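Local coordinates for protein lysine cyclodeaminase (Streptomyces pristinaespiralis, PDB 5YU3) that probably catalyses, with bound NAD, the ring-closing deamination of L-lysine to L-pipecolic acid, and also recognises L-ornithine and L-2,4-diaminobutyric acid, at residues W4-R9 against A110-V115; E22-I27 against L154-L159; E56-I61 against S82-A87; V98-D103 against A311-L316. All coordinates share one frame; numbering follows the deposited sequence.

Interaction 1 of 4, residues W4-R9 against A110-V115; sequences WVLGRR and ALMDGV
The indole of Trp4 turns away from Ala110, its neighbour across the two strands, and packs against Leu316, Ala319 and Ala320 of helix 305-321, with NE1 hydrogen-bonded to the carbonyl of Leu324. What Trp4 turns to Ala110 is the root of its side chain, CB lying 4.4 Å from Ala110 CB; with CG anti to the backbone N (chi1 -175°), the rings are carried off past that methyl. The other flat group is the carboxylate of Asp113, at the end of its strand. Asp113 OD1 accepts from Val115 N at 3.0 Å, the N-H coming from above the carboxylate plane, a capping bond at the turn into helix 115-133; OD1 also accepts from His332 N of the second subunit, while OD2 takes Leu116 N.

Between these ends the backbones run parallel in register. Leu111 N gives to Trp4 O at 3.0 Å, and Leu6 N gives to Leu111 O at 2.9 Å in a straighter bond (164° at the hydrogen). Trp4 O is also approached by Ala110 CA at 3.1 Å, a CA-H...O contact. On the face shared with Ala110, Leu6 CB meets Met112 CB at 3.9 Å; on the other, Val5 and Leu111 point together, and Leu111 packs on Leu111 of the second subunit. This is a parallel strand pair in a mixed sheet, joining N-terminal strand 3-6 to the dimer-forming domain of the ornithine cyclodeaminase/mu-crystallin fold.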
# COMPACT_ATOMS: atom_id res chain seq x y z
N TRP A 4 6.43 -16.62 -1.52
CA TRP A 4 7.78 -16.83 -1.01
C TRP A 4 8.02 -15.81 0.09
O TRP A 4 8.07 -14.61 -0.17
CB TRP A 4 8.77 -16.66 -2.16
CG TRP A 4 10.21 -16.95 -1.85
CD1 TRP A 4 10.71 -17.66 -0.80
CD2 TRP A 4 11.34 -16.52 -2.62
NE1 TRP A 4 12.10 -17.70 -0.88
CE2 TRP A 4 12.50 -17.00 -1.98
CE3 TRP A 4 11.47 -15.75 -3.78
CZ2 TRP A 4 13.77 -16.75 -2.47
CZ3 TRP A 4 12.75 -15.50 -4.27
CH2 TRP A 4 13.88 -16.01 -3.62
N VAL A 5 8.14 -16.28 1.33
CA VAL A 5 8.37 -15.40 2.48
C VAL A 5 9.82 -15.55 2.90
O VAL A 5 10.27 -16.66 3.21
CB VAL A 5 7.43 -15.70 3.65
CG1 VAL A 5 7.76 -14.82 4.84
CG2 VAL A 5 5.97 -15.49 3.24
N LEU A 6 10.55 -14.44 2.94
CA LEU A 6 11.87 -14.41 3.54
C LEU A 6 11.72 -13.96 4.99
O LEU A 6 11.44 -12.79 5.26
CB LEU A 6 12.79 -13.47 2.77
CG LEU A 6 13.12 -13.83 1.32
CD1 LEU A 6 14.20 -12.89 0.79
CD2 LEU A 6 13.56 -15.29 1.22
N GLY A 7 11.90 -14.88 5.94
CA GLY A 7 11.88 -14.48 7.33
C GLY A 7 13.07 -13.60 7.67
O GLY A 7 14.06 -13.52 6.93
N ARG A 8 12.97 -12.92 8.82
CA ARG A 8 14.11 -12.16 9.33
C ARG A 8 15.36 -13.03 9.40
O ARG A 8 16.48 -12.54 9.20
CB ARG A 8 13.79 -11.58 10.72
CG ARG A 8 13.40 -12.62 11.78
CD ARG A 8 13.21 -12.03 13.19
NE ARG A 8 12.16 -11.02 13.22
CZ ARG A 8 11.13 -11.01 14.06
NH1 ARG A 8 10.98 -11.97 14.97
NH2 ARG A 8 10.23 -10.03 13.98
N ARG A 9 15.19 -14.32 9.70
CA ARG A 9 16.33 -15.23 9.74
C ARG A 9 16.95 -15.38 8.36
O ARG A 9 18.18 -15.36 8.22
CB ARG A 9 15.87 -16.58 10.30
CG ARG A 9 16.78 -17.75 9.98
CD ARG A 9 17.98 -17.78 10.90
NE ARG A 9 18.80 -18.97 10.68
CZ ARG A 9 20.00 -19.16 11.23
NH1 ARG A 9 20.50 -18.24 12.04
NH2 ARG A 9 20.69 -20.27 10.98
N ALA A 110 6.14 -12.57 -3.27
CA ALA A 110 7.27 -12.54 -2.36
C ALA A 110 7.07 -11.45 -1.33
O ALA A 110 6.44 -10.42 -1.60
CB ALA A 110 8.59 -12.35 -3.12
N LEU A 111 7.59 -11.69 -0.12
CA LEU A 111 7.45 -10.78 1.00
C LEU A 111 8.69 -10.87 1.88
O LEU A 111 9.12 -11.98 2.21
CB LEU A 111 6.19 -11.13 1.81
CG LEU A 111 5.98 -10.37 3.12
CD1 LEU A 111 5.75 -8.90 2.82
CD2 LEU A 111 4.78 -10.96 3.86
N MET A 112 9.25 -9.72 2.29
CA MET A 112 10.47 -9.74 3.10
C MET A 112 10.54 -8.51 3.99
O MET A 112 9.81 -7.53 3.81
CB MET A 112 11.73 -9.80 2.22
CG MET A 112 11.92 -8.57 1.33
SD MET A 112 13.50 -8.57 0.45
CE MET A 112 14.63 -8.26 1.81
N ASP A 113 11.45 -8.58 4.97
CA ASP A 113 11.77 -7.44 5.83
C ASP A 113 12.14 -6.22 5.00
O ASP A 113 12.80 -6.32 3.96
CB ASP A 113 12.96 -7.79 6.73
CG ASP A 113 13.52 -6.57 7.44
OD1 ASP A 113 12.78 -5.96 8.23
OD2 ASP A 113 14.71 -6.23 7.21
N GLY A 114 11.76 -5.04 5.50
CA GLY A 114 12.17 -3.78 4.89
C GLY A 114 13.12 -2.95 5.74
O GLY A 114 13.62 -1.93 5.26
N VAL A 115 13.40 -3.36 6.98
CA VAL A 115 14.25 -2.56 7.87
C VAL A 115 15.69 -2.53 7.35
O VAL A 115 16.26 -1.45 7.11
CB VAL A 115 14.20 -3.10 9.31
CG1 VAL A 115 15.22 -2.36 10.18
CG2 VAL A 115 12.80 -2.96 9.89

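Interaction 2 of 4, residues E22-I27 against L154-L159; sequences ELMRRI and LHALSL
At a steep helix-helix crossing (-77°, axes 10.2 Å apart), Met24 of helix 20-39 reaches over Ala156 and Leu159 of helix 148-160. Bends at chi2 (63°) and chi3 (88°) fold the methionine over the helix surface: CG lies 3.6 Å from Leu159 CD1, and the methyl CE settles 3.8 Å from Ala156 CB. Nearer the backbone, Met24 CB comes obliquely to the His155 ring, 3.8 Å from CE1. The second helix follows the first strand of the parallel, Rossmann-type sheet that carries NAD, so the crossing brings a helix from near the N-terminus against the nucleotide-binding domain. His155 is held at both nitrogens: NE2 bonds to Asp21 just before helix segment 22-27, and ND1 to Tyr341 OH of the second subunit, a residue that also packs on Met24. Cutting Met24 back to an alanine would probably open a gap over Ala156 and strip Leu159 CD1 of its closest neighbour across the crossing. The other branch of Leu159 serves Arg25: CD2 sits over one face of the guanidinium, offset toward its rim, with NH2 at 3.6 Å. Arg25 reaches there on an extended chain from an exposed position.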
# COMPACT_ATOMS: atom_id res chain seq x y z
N GLU A 22 30.20 -6.55 0.63
CA GLU A 22 29.83 -7.00 -0.70
C GLU A 22 28.36 -6.76 -0.98
O GLU A 22 27.98 -6.37 -2.10
CB GLU A 22 30.18 -8.48 -0.86
CG GLU A 22 29.51 -9.09 -2.08
CD GLU A 22 30.13 -8.64 -3.38
OE1 GLU A 22 31.19 -7.97 -3.34
OE2 GLU A 22 29.56 -8.96 -4.45
N LEU A 23 27.49 -6.97 0.02
CA LEU A 23 26.07 -6.75 -0.20
C LEU A 23 25.78 -5.27 -0.45
O LEU A 23 24.96 -4.93 -1.31
CB LEU A 23 25.26 -7.27 0.98
CG LEU A 23 23.73 -7.18 0.84
CD1 LEU A 23 23.22 -8.07 -0.30
CD2 LEU A 23 23.07 -7.53 2.17
N MET A 24 26.45 -4.39 0.29
CA MET A 24 26.29 -2.96 0.04
C MET A 24 26.80 -2.58 -1.35
O MET A 24 26.15 -1.82 -2.07
CB MET A 24 26.99 -2.15 1.13
CG MET A 24 26.91 -0.62 0.94
SD MET A 24 25.22 0.04 0.99
CE MET A 24 25.00 0.34 2.73
N ARG A 25 27.95 -3.15 -1.76
CA ARG A 25 28.48 -2.86 -3.08
C ARG A 25 27.53 -3.33 -4.18
O ARG A 25 27.36 -2.64 -5.19
CB ARG A 25 29.85 -3.50 -3.27
CG ARG A 25 30.98 -2.71 -2.58
CD ARG A 25 32.36 -3.11 -3.09
NE ARG A 25 33.42 -2.34 -2.45
CZ ARG A 25 34.06 -2.73 -1.35
NH1 ARG A 25 33.76 -3.90 -0.79
NH2 ARG A 25 35.02 -1.97 -0.82
N ARG A 26 26.91 -4.51 -4.00
CA ARG A 26 25.94 -4.98 -4.99
C ARG A 26 24.80 -3.99 -5.14
O ARG A 26 24.36 -3.70 -6.26
CB ARG A 26 25.38 -6.35 -4.61
CG ARG A 26 26.38 -7.49 -4.73
CD ARG A 26 25.70 -8.85 -4.50
NE ARG A 26 26.70 -9.90 -4.30
CZ ARG A 26 26.41 -11.16 -4.01
NH1 ARG A 26 25.14 -11.54 -3.86
NH2 ARG A 26 27.39 -12.05 -3.85
N ILE A 27 24.30 -3.46 -4.02
CA ILE A 27 23.17 -2.54 -4.09
C ILE A 27 23.60 -1.19 -4.67
O ILE A 27 22.86 -0.58 -5.46
CB ILE A 27 22.51 -2.40 -2.70
CG1 ILE A 27 21.87 -3.74 -2.31
CG2 ILE A 27 21.43 -1.30 -2.70
CD1 ILE A 27 21.45 -3.85 -0.86
N LEU A 154 27.56 6.06 6.83
CA LEU A 154 29.00 5.91 7.02
C LEU A 154 29.53 4.69 6.27
O LEU A 154 30.54 4.77 5.57
CB LEU A 154 29.33 5.81 8.51
CG LEU A 154 30.76 5.34 8.80
CD1 LEU A 154 31.77 6.29 8.17
CD2 LEU A 154 31.00 5.23 10.27
N HIS A 155 28.82 3.56 6.36
CA HIS A 155 29.32 2.34 5.72
C HIS A 155 29.40 2.51 4.21
O HIS A 155 30.45 2.29 3.61
CB HIS A 155 28.44 1.15 6.10
CG HIS A 155 28.88 -0.13 5.47
ND1 HIS A 155 28.01 -1.12 5.09
CD2 HIS A 155 30.12 -0.57 5.16
CE1 HIS A 155 28.69 -2.13 4.57
NE2 HIS A 155 29.98 -1.82 4.59
N ALA A 156 28.29 2.92 3.57
CA ALA A 156 28.29 3.07 2.12
C ALA A 156 29.34 4.09 1.66
O ALA A 156 30.06 3.85 0.69
CB ALA A 156 26.90 3.49 1.63
N LEU A 157 29.40 5.24 2.32
CA LEU A 157 30.34 6.26 1.87
C LEU A 157 31.78 5.80 2.03
O LEU A 157 32.63 6.12 1.19
CB LEU A 157 30.11 7.58 2.62
CG LEU A 157 28.76 8.21 2.25
CD1 LEU A 157 28.42 9.35 3.20
CD2 LEU A 157 28.76 8.66 0.80
N SER A 158 32.06 5.01 3.08
CA SER A 158 33.41 4.48 3.27
C SER A 158 33.82 3.51 2.16
O SER A 158 35.02 3.28 1.98
CB SER A 158 33.54 3.81 4.64
OG SER A 158 32.99 2.49 4.63
N LEU A 159 32.86 2.95 1.41
CA LEU A 159 33.22 2.07 0.31
C LEU A 159 33.51 2.82 -0.98
O LEU A 159 34.10 2.23 -1.90
CB LEU A 159 32.12 1.04 0.03
CG LEU A 159 31.69 0.18 1.22
CD1 LEU A 159 30.53 -0.70 0.82
CD2 LEU A 159 32.84 -0.67 1.75

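Interaction 3 of 4, residues E56-I61 against S82-A87; sequences EPVPGI and SPANPA
In Val58 the first torsion (chi1 -58°) puts CG2 between the backbone N and the carbonyl carbon, and it is this methyl that meets Pro83 and Ala84. Those two residues fill the middle of a type I beta turn, Ser82 to Asn85, closed by Asn85 N on Ser82 O at 2.8 Å; the turn leads from strand 73-81 of the mixed sheet into the short helix 85-89. Against it lies the connection between strands 50-54 and 60-69, which contains a cis peptide bond before Pro57.

Val58 CG2 touches Pro83 CG at 3.5 Å, the two side chains running antiparallel alongside each other, and lies 3.8 Å from Ala84 CB. That alanine methyl is met a second time by Pro57 CG, also at 3.8 Å, so a valine and a proline share this one methyl. Pro83 has Ser210 as a further neighbour, and the Pro83 side chain is about 5 Å from the bound NAD. Replacing Pro83 by a glycine would probably leave Val58 CG2 facing a gap and the first corner of the turn freer to move. Close by, Gly60 has its CA 4.2 Å from Pro83 CD; a beta carbon on that glycine would come tightly against the ring. The turn also reaches the dimer partner, where Asn85 ND2 bonds to Thr105 O of the second subunit. Pro83 CG rests 3.5 Å from Pro59 O.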
# COMPACT_ATOMS: atom_id res chain seq x y z
N GLU A 56 0.67 10.48 17.88
CA GLU A 56 1.07 9.86 19.13
C GLU A 56 2.03 8.70 18.88
O GLU A 56 1.85 7.95 17.92
CB GLU A 56 -0.14 9.33 19.91
CG GLU A 56 -1.22 10.34 20.12
CD GLU A 56 -0.69 11.58 20.80
OE1 GLU A 56 0.10 11.44 21.76
OE2 GLU A 56 -1.05 12.70 20.36
N PRO A 57 3.02 8.49 19.77
CA PRO A 57 3.34 9.33 21.06
C PRO A 57 4.08 10.64 20.63
O PRO A 57 4.09 11.64 21.39
CB PRO A 57 4.07 8.56 21.77
CG PRO A 57 4.77 7.51 20.77
CD PRO A 57 3.91 7.28 19.82
N VAL A 58 4.68 10.62 19.44
CA VAL A 58 5.25 11.79 18.79
C VAL A 58 4.87 11.74 17.31
O VAL A 58 4.56 10.66 16.78
CB VAL A 58 6.79 11.85 18.93
CG1 VAL A 58 7.20 11.84 20.40
CG2 VAL A 58 7.41 10.67 18.23
N PRO A 59 4.88 12.88 16.63
CA PRO A 59 4.44 12.89 15.22
C PRO A 59 5.32 11.99 14.35
O PRO A 59 6.55 12.07 14.38
CB PRO A 59 4.55 14.36 14.82
CG PRO A 59 4.50 15.10 16.24
CD PRO A 59 5.12 14.31 17.07
N GLY A 60 4.66 11.12 13.60
CA GLY A 60 5.32 10.23 12.66
C GLY A 60 4.42 10.00 11.47
O GLY A 60 3.40 10.69 11.32
N ILE A 61 4.77 9.06 10.60
CA ILE A 61 4.00 8.84 9.38
C ILE A 61 4.19 7.39 8.96
O ILE A 61 5.21 6.77 9.25
CB ILE A 61 4.39 9.84 8.26
CG1 ILE A 61 3.36 9.82 7.12
CG2 ILE A 61 5.81 9.58 7.74
CD1 ILE A 61 3.54 10.97 6.12
N SER A 82 8.50 6.31 13.05
CA SER A 82 7.94 6.43 14.40
C SER A 82 9.10 6.75 15.33
O SER A 82 9.68 5.86 15.96
CB SER A 82 7.21 5.15 14.82
OG SER A 82 6.30 4.73 13.81
N PRO A 83 9.46 8.04 15.45
CA PRO A 83 10.75 8.40 16.05
C PRO A 83 10.84 8.16 17.54
O PRO A 83 11.95 8.26 18.09
CB PRO A 83 10.87 9.90 15.73
CG PRO A 83 9.38 10.32 15.30
CD PRO A 83 8.80 9.24 14.82
N ALA A 84 9.75 7.84 18.22
CA ALA A 84 9.82 7.42 19.61
C ALA A 84 10.07 5.92 19.76
O ALA A 84 10.22 5.45 20.89
CB ALA A 84 8.55 7.80 20.37
N ASN A 85 10.11 5.17 18.65
CA ASN A 85 10.29 3.72 18.75
C ASN A 85 11.53 3.33 19.54
O ASN A 85 11.42 2.46 20.42
CB ASN A 85 10.31 3.10 17.35
CG ASN A 85 8.94 2.61 16.90
OD1 ASN A 85 7.94 2.85 17.58
ND2 ASN A 85 8.89 1.93 15.76
N PRO A 86 12.73 3.88 19.27
CA PRO A 86 13.92 3.39 19.99
C PRO A 86 13.83 3.57 21.49
O PRO A 86 14.02 2.60 22.25
CB PRO A 86 15.06 4.21 19.36
CG PRO A 86 14.45 4.54 17.90
CD PRO A 86 13.18 4.78 18.13
N ALA A 87 13.50 4.78 21.95
CA ALA A 87 13.48 5.08 23.38
C ALA A 87 12.32 4.39 24.09
O ALA A 87 12.49 3.89 25.21
CB ALA A 87 13.41 6.59 23.60

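Interaction 4 of 4, residues V98-D103 against A311-L316; sequences VARYDD and AMEVFL
Arg100 grips Glu313 end-on, NH1 at 2.7 Å and NH2 at 2.9 Å from the one oxygen OE1, in a salt bridge that ties strand 94-102 of the mixed sheet to helix 305-321 packed across it. The guanidinium and carboxylate planes lie 12° apart, and OE1 sits almost in the guanidinium plane, so both N-H bonds converge on it, though each bond is bent. One carboxylate oxygen thus takes two N-H donors from a single cation, which would be expected to favour the charged form of the acid.

Leu316 CD1 lies over the centre of one guanidinium face, 3.9 Å from NH1. The arginine leaves the strand with CG anti to the backbone N (chi1 -177°) and turns at chi3 (-73°) to bring its head round to the glutamate.

Nearer the strand the contact is apolar. Met312 stretches out beyond CG toward the strand: its CE rests 4.0 Å from Arg100 CB, beside the root of the arginine. Outward from this first shell, His73 packs on Arg100 and Arg30 of helix 20-39 on Glu313, while Leu117 of helix 115-133 touches both Val98 and Met312. Val98 is also in contact with Lys77 of the proline pocket. Met312 SD meets Val98 CG1 at 3.6 Å.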
# COMPACT_ATOMS: atom_id res chain seq x y z
N VAL A 98 8.58 -5.25 2.48
CA VAL A 98 8.55 -5.06 1.04
C VAL A 98 7.89 -6.29 0.42
O VAL A 98 8.32 -7.42 0.68
CB VAL A 98 9.95 -4.84 0.43
CG1 VAL A 98 9.82 -4.24 -0.97
CG2 VAL A 98 10.80 -3.94 1.32
N ALA A 99 6.87 -6.07 -0.41
CA ALA A 99 6.16 -7.15 -1.08
C ALA A 99 6.32 -7.05 -2.59
O ALA A 99 6.51 -5.96 -3.14
CB ALA A 99 4.67 -7.16 -0.71
N ARG A 100 6.23 -8.20 -3.26
CA ARG A 100 6.24 -8.25 -4.71
C ARG A 100 4.98 -8.97 -5.18
O ARG A 100 4.58 -9.97 -4.58
CB ARG A 100 7.49 -8.97 -5.23
CG ARG A 100 7.58 -8.98 -6.74
CD ARG A 100 8.94 -9.43 -7.22
NE ARG A 100 9.95 -8.40 -6.99
CZ ARG A 100 11.16 -8.40 -7.53
NH1 ARG A 100 11.50 -9.39 -8.34
NH2 ARG A 100 12.02 -7.42 -7.27
N TYR A 101 4.36 -8.43 -6.23
CA TYR A 101 3.12 -8.94 -6.80
C TYR A 101 3.32 -9.22 -8.28
O TYR A 101 3.95 -8.43 -8.99
CB TYR A 101 1.96 -7.93 -6.62
CG TYR A 101 1.69 -7.59 -5.18
CD1 TYR A 101 2.43 -6.62 -4.52
CD2 TYR A 101 0.71 -8.28 -4.46
CE1 TYR A 101 2.20 -6.32 -3.21
CE2 TYR A 101 0.47 -7.98 -3.13
CZ TYR A 101 1.23 -7.01 -2.51
OH TYR A 101 1.02 -6.70 -1.19
N ASP A 102 2.79 -10.35 -8.77
CA ASP A 102 2.86 -10.63 -10.19
C ASP A 102 2.01 -9.62 -10.95
O ASP A 102 0.84 -9.40 -10.61
CB ASP A 102 2.37 -12.05 -10.49
CG ASP A 102 2.51 -12.41 -11.96
OD1 ASP A 102 3.66 -12.56 -12.41
OD2 ASP A 102 1.49 -12.53 -12.66
N ASP A 103 2.60 -8.99 -11.98
CA ASP A 103 1.86 -7.97 -12.73
C ASP A 103 0.75 -8.57 -13.58
O ASP A 103 -0.25 -7.90 -13.86
CB ASP A 103 2.80 -7.17 -13.62
CG ASP A 103 2.15 -5.92 -14.15
OD1 ASP A 103 1.70 -5.09 -13.33
OD2 ASP A 103 2.07 -5.74 -15.39
N ALA A 311 16.84 -3.12 -4.54
CA ALA A 311 17.47 -3.81 -3.42
C ALA A 311 16.79 -5.14 -3.14
O ALA A 311 17.46 -6.13 -2.79
CB ALA A 311 17.46 -2.93 -2.18
N MET A 312 15.46 -5.19 -3.27
CA MET A 312 14.78 -6.47 -3.10
C MET A 312 15.26 -7.49 -4.12
O MET A 312 15.50 -8.66 -3.78
CB MET A 312 13.26 -6.29 -3.21
CG MET A 312 12.47 -7.60 -3.05
SD MET A 312 10.78 -7.30 -2.50
CE MET A 312 10.15 -8.96 -2.22
N GLU A 313 15.46 -7.06 -5.37
CA GLU A 313 15.96 -7.98 -6.39
C GLU A 313 17.31 -8.56 -5.98
O GLU A 313 17.58 -9.74 -6.20
CB GLU A 313 16.07 -7.27 -7.73
CG GLU A 313 16.35 -8.19 -8.91
CD GLU A 313 15.17 -9.09 -9.24
OE1 GLU A 313 14.03 -8.77 -8.84
OE2 GLU A 313 15.39 -10.13 -9.92
N VAL A 314 18.17 -7.74 -5.37
CA VAL A 314 19.47 -8.24 -4.92
C VAL A 314 19.29 -9.31 -3.85
O VAL A 314 19.96 -10.35 -3.88
CB VAL A 314 20.35 -7.08 -4.42
CG1 VAL A 314 21.60 -7.64 -3.75
CG2 VAL A 314 20.71 -6.17 -5.59
N PHE A 315 18.39 -9.07 -2.90
CA PHE A 315 18.11 -10.07 -1.87
C PHE A 315 17.49 -11.33 -2.46
O PHE A 315 17.85 -12.45 -2.06
CB PHE A 315 17.18 -9.48 -0.80
CG PHE A 315 17.91 -8.74 0.28
CD1 PHE A 315 18.44 -9.41 1.36
CD2 PHE A 315 18.08 -7.37 0.19
CE1 PHE A 315 19.11 -8.72 2.36
CE2 PHE A 315 18.76 -6.67 1.19
CZ PHE A 315 19.28 -7.36 2.27
N LEU A 316 16.53 -11.19 -3.38
CA LEU A 316 15.88 -12.38 -3.92
C LEU A 316 16.84 -13.21 -4.76
O LEU A 316 16.73 -14.45 -4.78
CB LEU A 316 14.66 -11.98 -4.76
CG LEU A 316 13.51 -11.34 -3.98
CD1 LEU A 316 12.32 -11.13 -4.90
CD2 LEU A 316 13.14 -12.15 -2.75

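Overall arrangement
Interactions 1 and 4 are one continuous piece: their centres are 10 Å apart, strands 94-102 and 108-113 are neighbours in the mixed sheet, and Ala110 O sits 2.8 Å from Arg100 N, a probable hydrogen bond. Helix 305-321 covers this sheet and carries on to interaction 2, where Leu23 CD2 packs 3.8 Å from Phe315 CZ. Interaction 3 stands apart at another part of the same sheet, its centre 28 Å from those of interactions 2 and 4. Two of the contacts come near the bound molecules: the Pro83 side chain is about 5 Å from NAD, and the Val98 side chain about 8 Å from the bound proline. All four contacts also touch the second subunit.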